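BT_4661 (Bacteroides thetaiotaomicron, PDB 4AK2) binds heparin and heparan sulphate as a SusE-like surface protein of the heparin utilisation locus, this chain being its C-terminal ligand-binding part. Local coordinates at residues 121-129 and 142-151. Residues are numbered along the deposited sequence; the frame is centred on the assembly and turned at random.
Sequences SNVQLEYTP and SIAPSLGAGI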
loop_
_atom_site.group_PDB
_atom_site.type_symbol
_atom_site.label_atom_id
_atom_site.label_comp_id
_atom_site.label_asym_id
_atom_site.label_seq_id
_atom_site.Cartn_x
_atom_site.Cartn_y
_atom_site.Cartn_z
ATOM N N SER A 121 9.562 19.829 10.306
ATOM C CA SER A 121 8.968 20.056 11.626
ATOM C C SER A 121 9.112 18.846 12.549
ATOM O O SER A 121 8.271 18.624 13.415
ATOM C CB SER A 121 7.487 20.468 11.502
ATOM O OG SER A 121 7.387 21.610 10.689
ATOM N N ASN A 122 10.177 18.077 12.345
ATOM C CA ASN A 122 10.520 16.925 13.203
ATOM C C ASN A 122 9.519 15.767 13.161
ATOM O O ASN A 122 9.549 14.886 14.013
ATOM C CB ASN A 122 10.927 17.307 14.629
ATOM C CG ASN A 122 12.423 17.181 14.822
ATOM O OD1 ASN A 122 13.044 16.177 14.394
ATOM N ND2 ASN A 122 13.023 18.197 15.403
ATOM N N VAL A 123 8.684 15.744 12.112
ATOM C CA VAL A 123 7.686 14.694 11.933
ATOM C C VAL A 123 8.380 13.442 11.429
ATOM O O VAL A 123 9.229 13.482 10.547
ATOM C CB VAL A 123 6.583 15.137 10.940
ATOM C CG1 VAL A 123 5.663 13.992 10.492
ATOM C CG2 VAL A 123 5.803 16.295 11.524
ATOM N N GLN A 124 8.035 12.316 12.038
ATOM C CA GLN A 124 8.511 11.025 11.575
ATOM C C GLN A 124 7.251 10.155 11.452
ATOM O O GLN A 124 6.858 9.432 12.374
ATOM C CB GLN A 124 9.502 10.444 12.575
ATOM C CG GLN A 124 10.170 9.165 12.095
ATOM C CD GLN A 124 11.197 8.670 13.075
ATOM O OE1 GLN A 124 11.982 9.446 13.633
ATOM N NE2 GLN A 124 11.194 7.362 13.307
ATOM N N LEU A 125 6.562 10.257 10.314
ATOM C CA LEU A 125 5.216 9.668 10.234
ATOM C C LEU A 125 5.290 8.201 9.818
ATOM O O LEU A 125 5.702 7.894 8.703
ATOM C CB LEU A 125 4.368 10.461 9.226
ATOM C CG LEU A 125 2.907 9.983 9.053
ATOM C CD1 LEU A 125 2.113 10.177 10.365
ATOM C CD2 LEU A 125 2.256 10.800 7.956
ATOM N N GLU A 126 4.876 7.303 10.723
ATOM C CA GLU A 126 5.008 5.884 10.481
ATOM C C GLU A 126 3.725 5.139 10.847
ATOM O O GLU A 126 3.278 5.150 12.011
ATOM C CB GLU A 126 6.181 5.283 11.297
ATOM C CG GLU A 126 7.513 5.856 10.840
ATOM C CD GLU A 126 8.710 5.147 11.429
ATOM O OE1 GLU A 126 8.523 4.332 12.364
ATOM O OE2 GLU A 126 9.845 5.411 10.991
ATOM N N TYR A 127 3.133 4.456 9.882
ATOM C CA TYR A 127 2.044 3.526 10.137
ATOM C C TYR A 127 2.689 2.137 10.272
ATOM O O TYR A 127 3.473 1.729 9.398
ATOM C CB TYR A 127 1.095 3.496 8.930
ATOM C CG TYR A 127 0.244 4.746 8.775
ATOM C CD1 TYR A 127 0.716 5.878 8.122
ATOM C CD2 TYR A 127 -1.031 4.804 9.315
ATOM C CE1 TYR A 127 -0.052 7.010 7.982
ATOM C CE2 TYR A 127 -1.828 5.928 9.197
ATOM C CZ TYR A 127 -1.320 7.051 8.534
ATOM O OH TYR A 127 -2.097 8.206 8.427
ATOM N N THR A 128 2.345 1.435 11.331
ATOM C CA THR A 128 2.884 0.078 11.546
ATOM C C THR A 128 1.695 -0.814 11.852
ATOM O O THR A 128 1.218 -0.807 13.006
ATOM C CB THR A 128 3.893 0.076 12.711
ATOM O OG1 THR A 128 4.972 0.958 12.404
ATOM C CG2 THR A 128 4.428 -1.339 12.985
ATOM N N PRO A 129 1.211 -1.617 10.906
ATOM C CA PRO A 129 1.708 -1.829 9.546
ATOM C C PRO A 129 1.403 -0.652 8.644
ATOM O O PRO A 129 0.437 0.070 8.814
ATOM C CB PRO A 129 0.891 -3.063 9.084
ATOM C CG PRO A 129 -0.424 -2.914 9.816
ATOM C CD PRO A 129 -0.024 -2.404 11.167
ATOM N N SER A 142 -7.362 2.040 9.169
ATOM C CA SER A 142 -5.987 1.609 9.356
ATOM C C SER A 142 -5.558 1.714 10.808
ATOM O O SER A 142 -6.335 2.172 11.662
ATOM C CB SER A 142 -5.063 2.519 8.501
ATOM O OG SER A 142 -4.895 3.799 9.141
ATOM N N ILE A 143 -4.343 1.255 11.096
ATOM C CA ILE A 143 -3.675 1.549 12.371
ATOM C C ILE A 143 -3.538 3.061 12.553
ATOM O O ILE A 143 -3.435 3.810 11.541
ATOM C CB ILE A 143 -2.287 0.839 12.405
ATOM C CG1 ILE A 143 -1.800 0.614 13.845
ATOM C CG2 ILE A 143 -1.239 1.590 11.597
ATOM C CD1 ILE A 143 -2.574 -0.489 14.606
ATOM N N ALA A 144 -3.446 3.557 13.774
ATOM C CA ALA A 144 -3.098 4.937 14.022
ATOM C C ALA A 144 -1.580 5.058 13.901
ATOM O O ALA A 144 -0.846 4.242 14.439
ATOM C CB ALA A 144 -3.552 5.338 15.438
ATOM N N PRO A 145 -1.075 6.081 13.180
ATOM C CA PRO A 145 0.351 6.187 12.990
ATOM C C PRO A 145 1.054 6.787 14.208
ATOM O O PRO A 145 0.419 7.494 15.012
ATOM C CB PRO A 145 0.468 7.173 11.816
ATOM C CG PRO A 145 -0.764 8.051 11.926
ATOM C CD PRO A 145 -1.834 7.110 12.467
ATOM N N SER A 146 2.350 6.546 14.330
ATOM C CA SER A 146 3.152 7.369 15.227
ATOM C C SER A 146 3.598 8.606 14.438
ATOM O O SER A 146 3.829 8.554 13.212
ATOM C CB SER A 146 4.350 6.602 15.775
ATOM O OG SER A 146 5.071 6.010 14.713
ATOM N N LEU A 147 3.686 9.730 15.137
ATOM C CA LEU A 147 3.949 11.019 14.489
ATOM C C LEU A 147 5.378 11.493 14.634
ATOM O O LEU A 147 5.815 12.332 13.848
ATOM C CB LEU A 147 3.019 12.105 15.050
ATOM C CG LEU A 147 1.512 11.807 15.050
ATOM C CD1 LEU A 147 0.733 13.024 15.518
ATOM C CD2 LEU A 147 1.020 11.343 13.678
ATOM N N GLY A 148 6.074 11.022 15.668
ATOM C CA GLY A 148 7.428 11.453 15.974
ATOM C C GLY A 148 7.501 12.084 17.353
ATOM O O GLY A 148 6.532 12.687 17.831
ATOM N N ALA A 149 8.648 11.958 18.009
ATOM C CA ALA A 149 8.881 12.628 19.298
ATOM C C ALA A 149 8.673 14.150 19.196
ATOM O O ALA A 149 9.174 14.798 18.256
ATOM C CB ALA A 149 10.276 12.309 19.819
ATOM N N GLY A 150 7.919 14.712 20.133
ATOM C CA GLY A 150 7.781 16.166 20.229
ATOM C C GLY A 150 6.613 16.733 19.435
ATOM O O GLY A 150 6.339 17.927 19.527
ATOM N N ILE A 151 5.932 15.907 18.644
ATOM C CA ILE A 151 4.814 16.409 17.842
ATOM C C ILE A 151 3.555 16.592 18.723
ATOM O O ILE A 151 3.179 15.689 19.491
ATOM C CB ILE A 151 4.527 15.475 16.641
ATOM C CG1 ILE A 151 5.802 15.334 15.781
ATOM C CG2 ILE A 151 3.321 15.980 15.845
ATOM C CD1 ILE A 151 6.360 16.666 15.265
HETATM O O HOH W 1 7.360 7.437 14.270
HETATM O O HOH W 2 4.250 3.289 14.164
HETATM O O HOH W 3 1.396 2.709 13.765
HETATM O O HOH W 4 -2.565 0.149 8.853
#
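Pro145 lies flat against the phenol ring of Tyr127, its CB 3.5 Å from the ring centroid and 5° off the normal, a CH-pi contact over the middle of one face. With CG of Tyr127 anti to its carbonyl carbon (chi1 -72°), the ring runs alongside the proline, both side chains pointing the same way. The carbonyl O of Ile143 meets the ring edge in plane, 3.4 Å from CD2 of Tyr127. Next to this pair, CD1 of Leu125 touches both CB of Pro145 and CD2 of Leu147, the two leucines side by side. Farther along, CD1 of Ile151 reaches CG2 of Val123 at 3.8 Å, the side chains crossing nearly at right angles.

The backbones run antiparallel but pair at a single bridge, between Glu126 and Ser146. Glu126 N gives a nearly straight bond to Ser146 O (3.0 Å, 170°), and Ser146 N returns a more bent one to Glu126 O. One further bond, Gln124 N to Leu147 O, comes from above the carbonyl plane. Toward Pro129, Ile143 packs on Tyr127 and Pro129, and waters link Thr128 N with Ala144 O and Pro129 O with Ile143 N. At the polar edge, Ser146 OG shares one water with Gln124 O and a second with Glu126 O and Thr128 OG1. The carboxylate of Glu126 takes a weak bond from Gln124 NE2 and a firmer partner in Ser116, while Arg29 holds Thr128 OG1.

The contact joins two loops of the glycan-binding domain that bracket strands 131-134 and 140-141, the Leu125 side chain about 13 Å from a bound sulphated glucosamine. Tyr127 OH bonds Phe227 O before strand 229-231, while Leu125 and Tyr127 pack on Leu158 of strand 157-161 and Pro271 of strand 268-276, fastening the loops to the larger mixed sheet.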